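Long-range contact in glycosyl hydrolase, family 31/fibronectin type III domain protein (PDB 4LKS), which binds galactose through a family 32 carbohydrate-binding module, probably helping to bring the glycoside hydrolase to galactose-bearing glycans: residues A[88-99]-A[140-151]. Residues are numbered along the deposited sequence; the frame is centred on the assembly and turned at random.
Sequences RNGHVTEYKIET and YLRFTALKTLGD. With GAL (beta-D-galactopyranose), chain D.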
# COMPACT_ATOMS: atom_id res chain seq x y z
N ARG A 88 -5.25 13.70 5.03
CA ARG A 88 -5.55 13.12 3.73
C ARG A 88 -4.34 13.13 2.82
O ARG A 88 -4.37 12.58 1.71
CB ARG A 88 -6.69 13.88 3.06
CG ARG A 88 -6.47 15.39 2.97
CD ARG A 88 -5.96 15.84 1.60
NE ARG A 88 -5.68 17.28 1.57
CZ ARG A 88 -6.39 18.18 0.88
NH1 ARG A 88 -7.42 17.79 0.14
NH2 ARG A 88 -6.05 19.46 0.93
N ASN A 89 -3.26 13.75 3.28
CA ASN A 89 -2.09 13.91 2.43
C ASN A 89 -1.46 12.59 2.04
O ASN A 89 -0.87 11.88 2.87
CB ASN A 89 -1.07 14.86 3.06
CG ASN A 89 -1.39 16.32 2.80
OD1 ASN A 89 -2.42 16.64 2.22
ND2 ASN A 89 -0.50 17.20 3.24
N GLY A 90 -1.60 12.26 0.75
CA GLY A 90 -1.05 11.05 0.20
C GLY A 90 -2.03 9.90 0.08
O GLY A 90 -1.62 8.83 -0.33
N HIS A 91 -3.30 10.12 0.42
CA HIS A 91 -4.33 9.08 0.26
C HIS A 91 -4.33 8.54 -1.17
O HIS A 91 -4.48 9.31 -2.13
CB HIS A 91 -5.72 9.61 0.59
CG HIS A 91 -6.02 9.67 2.05
ND1 HIS A 91 -7.30 9.76 2.54
CD2 HIS A 91 -5.21 9.63 3.14
CE1 HIS A 91 -7.28 9.77 3.86
NE2 HIS A 91 -6.02 9.69 4.25
N VAL A 92 -4.15 7.24 -1.32
CA VAL A 92 -4.04 6.64 -2.65
C VAL A 92 -5.43 6.35 -3.22
O VAL A 92 -6.26 5.71 -2.56
CB VAL A 92 -3.22 5.34 -2.61
CG1 VAL A 92 -3.25 4.65 -3.96
CG2 VAL A 92 -1.77 5.65 -2.17
N THR A 93 -5.70 6.83 -4.43
CA THR A 93 -7.02 6.61 -5.04
C THR A 93 -6.99 5.70 -6.27
O THR A 93 -8.03 5.17 -6.67
CB THR A 93 -7.74 7.94 -5.38
OG1 THR A 93 -7.14 8.52 -6.55
CG2 THR A 93 -7.65 8.92 -4.22
N GLU A 94 -5.82 5.54 -6.88
CA GLU A 94 -5.64 4.60 -7.98
C GLU A 94 -4.30 3.90 -7.76
O GLU A 94 -3.29 4.55 -7.44
CB GLU A 94 -5.67 5.28 -9.37
CG GLU A 94 -5.81 4.27 -10.52
CD GLU A 94 -5.56 4.85 -11.91
OE1 GLU A 94 -5.08 5.99 -12.02
OE2 GLU A 94 -5.82 4.12 -12.89
N TYR A 95 -4.29 2.58 -7.91
CA TYR A 95 -3.11 1.77 -7.59
C TYR A 95 -2.86 0.68 -8.63
O TYR A 95 -3.74 0.34 -9.45
CB TYR A 95 -3.27 1.13 -6.19
CG TYR A 95 -4.46 0.19 -6.17
CD1 TYR A 95 -4.34 -1.12 -6.62
CD2 TYR A 95 -5.71 0.63 -5.76
CE1 TYR A 95 -5.43 -1.98 -6.66
CE2 TYR A 95 -6.82 -0.23 -5.80
CZ TYR A 95 -6.66 -1.53 -6.25
OH TYR A 95 -7.74 -2.39 -6.31
N LYS A 96 -1.66 0.13 -8.56
CA LYS A 96 -1.30 -1.07 -9.29
C LYS A 96 -0.62 -2.03 -8.32
O LYS A 96 0.09 -1.60 -7.39
CB LYS A 96 -0.37 -0.74 -10.47
CG LYS A 96 0.11 -1.97 -11.25
CD LYS A 96 0.83 -1.59 -12.53
CE LYS A 96 2.17 -0.95 -12.26
NZ LYS A 96 2.90 -0.73 -13.56
N ILE A 97 -0.89 -3.32 -8.51
CA ILE A 97 -0.24 -4.36 -7.73
C ILE A 97 0.54 -5.28 -8.66
O ILE A 97 0.01 -5.76 -9.67
CB ILE A 97 -1.26 -5.20 -6.95
CG1 ILE A 97 -1.91 -4.34 -5.87
CG2 ILE A 97 -0.58 -6.41 -6.32
CD1 ILE A 97 -3.12 -4.97 -5.24
N GLU A 98 1.80 -5.51 -8.32
CA GLU A 98 2.64 -6.48 -9.04
C GLU A 98 3.22 -7.42 -7.99
O GLU A 98 3.43 -7.02 -6.86
CB GLU A 98 3.81 -5.78 -9.72
CG GLU A 98 3.43 -4.86 -10.85
CD GLU A 98 4.58 -3.94 -11.19
OE1 GLU A 98 4.78 -2.93 -10.46
OE2 GLU A 98 5.33 -4.24 -12.13
N THR A 99 3.48 -8.66 -8.37
CA THR A 99 4.14 -9.58 -7.44
C THR A 99 5.29 -10.28 -8.12
O THR A 99 5.36 -10.35 -9.35
CB THR A 99 3.18 -10.63 -6.85
OG1 THR A 99 2.58 -11.39 -7.90
CG2 THR A 99 2.08 -9.98 -6.02
N TYR A 140 7.36 -11.16 -2.97
CA TYR A 140 7.48 -9.71 -3.06
C TYR A 140 6.21 -9.14 -3.67
O TYR A 140 5.66 -9.71 -4.62
CB TYR A 140 8.68 -9.31 -3.95
CG TYR A 140 9.98 -9.90 -3.49
CD1 TYR A 140 10.35 -11.20 -3.85
CD2 TYR A 140 10.86 -9.17 -2.70
CE1 TYR A 140 11.54 -11.75 -3.42
CE2 TYR A 140 12.05 -9.71 -2.27
CZ TYR A 140 12.39 -11.00 -2.64
OH TYR A 140 13.58 -11.53 -2.20
N LEU A 141 5.76 -8.01 -3.14
CA LEU A 141 4.64 -7.30 -3.72
C LEU A 141 5.02 -5.84 -3.87
O LEU A 141 5.45 -5.21 -2.91
CB LEU A 141 3.38 -7.46 -2.84
CG LEU A 141 2.09 -6.83 -3.39
CD1 LEU A 141 0.84 -7.66 -3.05
CD2 LEU A 141 1.92 -5.38 -2.92
N ARG A 142 4.87 -5.32 -5.08
CA ARG A 142 5.09 -3.91 -5.36
C ARG A 142 3.75 -3.20 -5.53
O ARG A 142 2.94 -3.54 -6.39
CB ARG A 142 5.98 -3.74 -6.60
CG ARG A 142 6.30 -2.28 -6.91
CD ARG A 142 7.53 -2.14 -7.80
NE ARG A 142 7.33 -2.68 -9.15
CZ ARG A 142 8.32 -2.95 -10.00
NH1 ARG A 142 9.58 -2.74 -9.64
NH2 ARG A 142 8.04 -3.43 -11.21
N PHE A 143 3.54 -2.22 -4.66
CA PHE A 143 2.31 -1.43 -4.62
C PHE A 143 2.62 -0.04 -5.17
O PHE A 143 3.45 0.68 -4.61
CB PHE A 143 1.80 -1.36 -3.18
CG PHE A 143 0.52 -0.57 -3.01
CD1 PHE A 143 -0.71 -1.16 -3.26
CD2 PHE A 143 0.55 0.75 -2.58
CE1 PHE A 143 -1.90 -0.43 -3.10
CE2 PHE A 143 -0.63 1.47 -2.42
CZ PHE A 143 -1.85 0.88 -2.67
N THR A 144 1.96 0.32 -6.27
CA THR A 144 2.23 1.58 -6.96
C THR A 144 1.05 2.51 -6.83
O THR A 144 -0.07 2.11 -7.07
CB THR A 144 2.50 1.33 -8.45
OG1 THR A 144 3.63 0.47 -8.58
CG2 THR A 144 2.76 2.65 -9.17
N ALA A 145 1.32 3.74 -6.42
CA ALA A 145 0.31 4.78 -6.34
C ALA A 145 0.29 5.54 -7.66
O ALA A 145 1.30 6.14 -8.04
CB ALA A 145 0.63 5.72 -5.19
N LEU A 146 -0.85 5.53 -8.33
CA LEU A 146 -1.01 6.15 -9.65
C LEU A 146 -1.72 7.49 -9.56
O LEU A 146 -1.47 8.40 -10.36
CB LEU A 146 -1.79 5.21 -10.58
CG LEU A 146 -1.17 3.84 -10.82
CD1 LEU A 146 -2.15 2.94 -11.58
CD2 LEU A 146 0.14 3.95 -11.58
N LYS A 147 -2.63 7.61 -8.60
CA LYS A 147 -3.33 8.86 -8.32
C LYS A 147 -3.47 8.96 -6.82
O LYS A 147 -3.67 7.93 -6.14
CB LYS A 147 -4.72 8.86 -8.96
CG LYS A 147 -4.73 8.91 -10.49
CD LYS A 147 -6.15 8.90 -11.01
CE LYS A 147 -6.16 9.02 -12.53
NZ LYS A 147 -7.54 8.94 -13.07
N THR A 148 -3.37 10.17 -6.28
CA THR A 148 -3.45 10.39 -4.85
C THR A 148 -4.11 11.72 -4.52
O THR A 148 -4.26 12.59 -5.41
CB THR A 148 -2.06 10.44 -4.21
OG1 THR A 148 -1.33 11.53 -4.79
CG2 THR A 148 -1.27 9.16 -4.44
N LEU A 149 -4.49 11.89 -3.26
CA LEU A 149 -5.06 13.14 -2.76
C LEU A 149 -4.04 13.86 -1.88
O LEU A 149 -3.09 13.26 -1.39
CB LEU A 149 -6.32 12.87 -1.95
CG LEU A 149 -7.43 12.12 -2.66
CD1 LEU A 149 -8.58 11.84 -1.72
CD2 LEU A 149 -7.92 12.86 -3.89
N GLY A 150 -4.25 15.16 -1.69
CA GLY A 150 -3.36 15.92 -0.84
C GLY A 150 -3.59 17.41 -1.03
O GLY A 150 -4.40 17.80 -1.87
N ASP A 151 -2.87 18.22 -0.26
CA ASP A 151 -2.92 19.68 -0.45
C ASP A 151 -2.63 20.00 -1.90
O ASP A 151 -3.19 20.93 -2.48
CB ASP A 151 -1.94 20.37 0.48
CG ASP A 151 -2.32 20.22 1.94
OD1 ASP A 151 -3.53 20.28 2.23
OD2 ASP A 151 -1.41 20.04 2.78
C1 GAL D . 2.35 18.33 5.34
C2 GAL D . 2.38 16.91 5.93
C3 GAL D . 3.47 16.07 5.28
C4 GAL D . 3.25 16.06 3.75
C5 GAL D . 3.24 17.49 3.25
C6 GAL D . 2.92 17.62 1.76
O1 GAL D . 1.27 19.06 5.86
O2 GAL D . 2.63 16.90 7.34
O3 GAL D . 3.42 14.73 5.74
O4 GAL D . 1.99 15.46 3.45
O5 GAL D . 2.22 18.27 3.92
O6 GAL D . 2.98 18.97 1.33
O HOH W 1 -4.35 18.50 3.82
O HOH W 2 2.86 -2.01 -8.78
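N89 and D151 meet at the galactose end of two antiparallel chains. N89 ND2 donates an almost straight bond to D151 OD2 (3.0 Å), arriving from above the carboxylate plane, while D151 N returns one to N89 OD1 (3.0 Å); together the two hold the N89 amide in its rotation. N89 ND2 also donates to galactose O4 (3.0 Å) and weakly to galactose O5. R88, its chain bent at chi2 (99°), lays its guanidinium over the G150 carbonyl and reaches D151 OD1 with NH2 (3.0 Å) in a salt bridge. H53 and R84 also bind the sugar. Inward, strands 95-99 and 140-145 pair near the middle of the five-stranded sheet of the F5/8 type C beta-sandwich. Two classic bulges interrupt the pairing at its corner: K147 O accepts from T93 N and E94 N, and L146 and K147 both face E94. V92, Y95, I97, L141 and F143 all point to one face, V92 from the galactose side of the bulges and the others from beyond them, and F143 CE1 lies 3.7 Å from Y95 CB. On the other face R142 grips E98 side-on, NE to OE1 (2.9 Å) and NH2 to OE2 (3.0 Å), while W106 makes a cation-pi contact with the arginine.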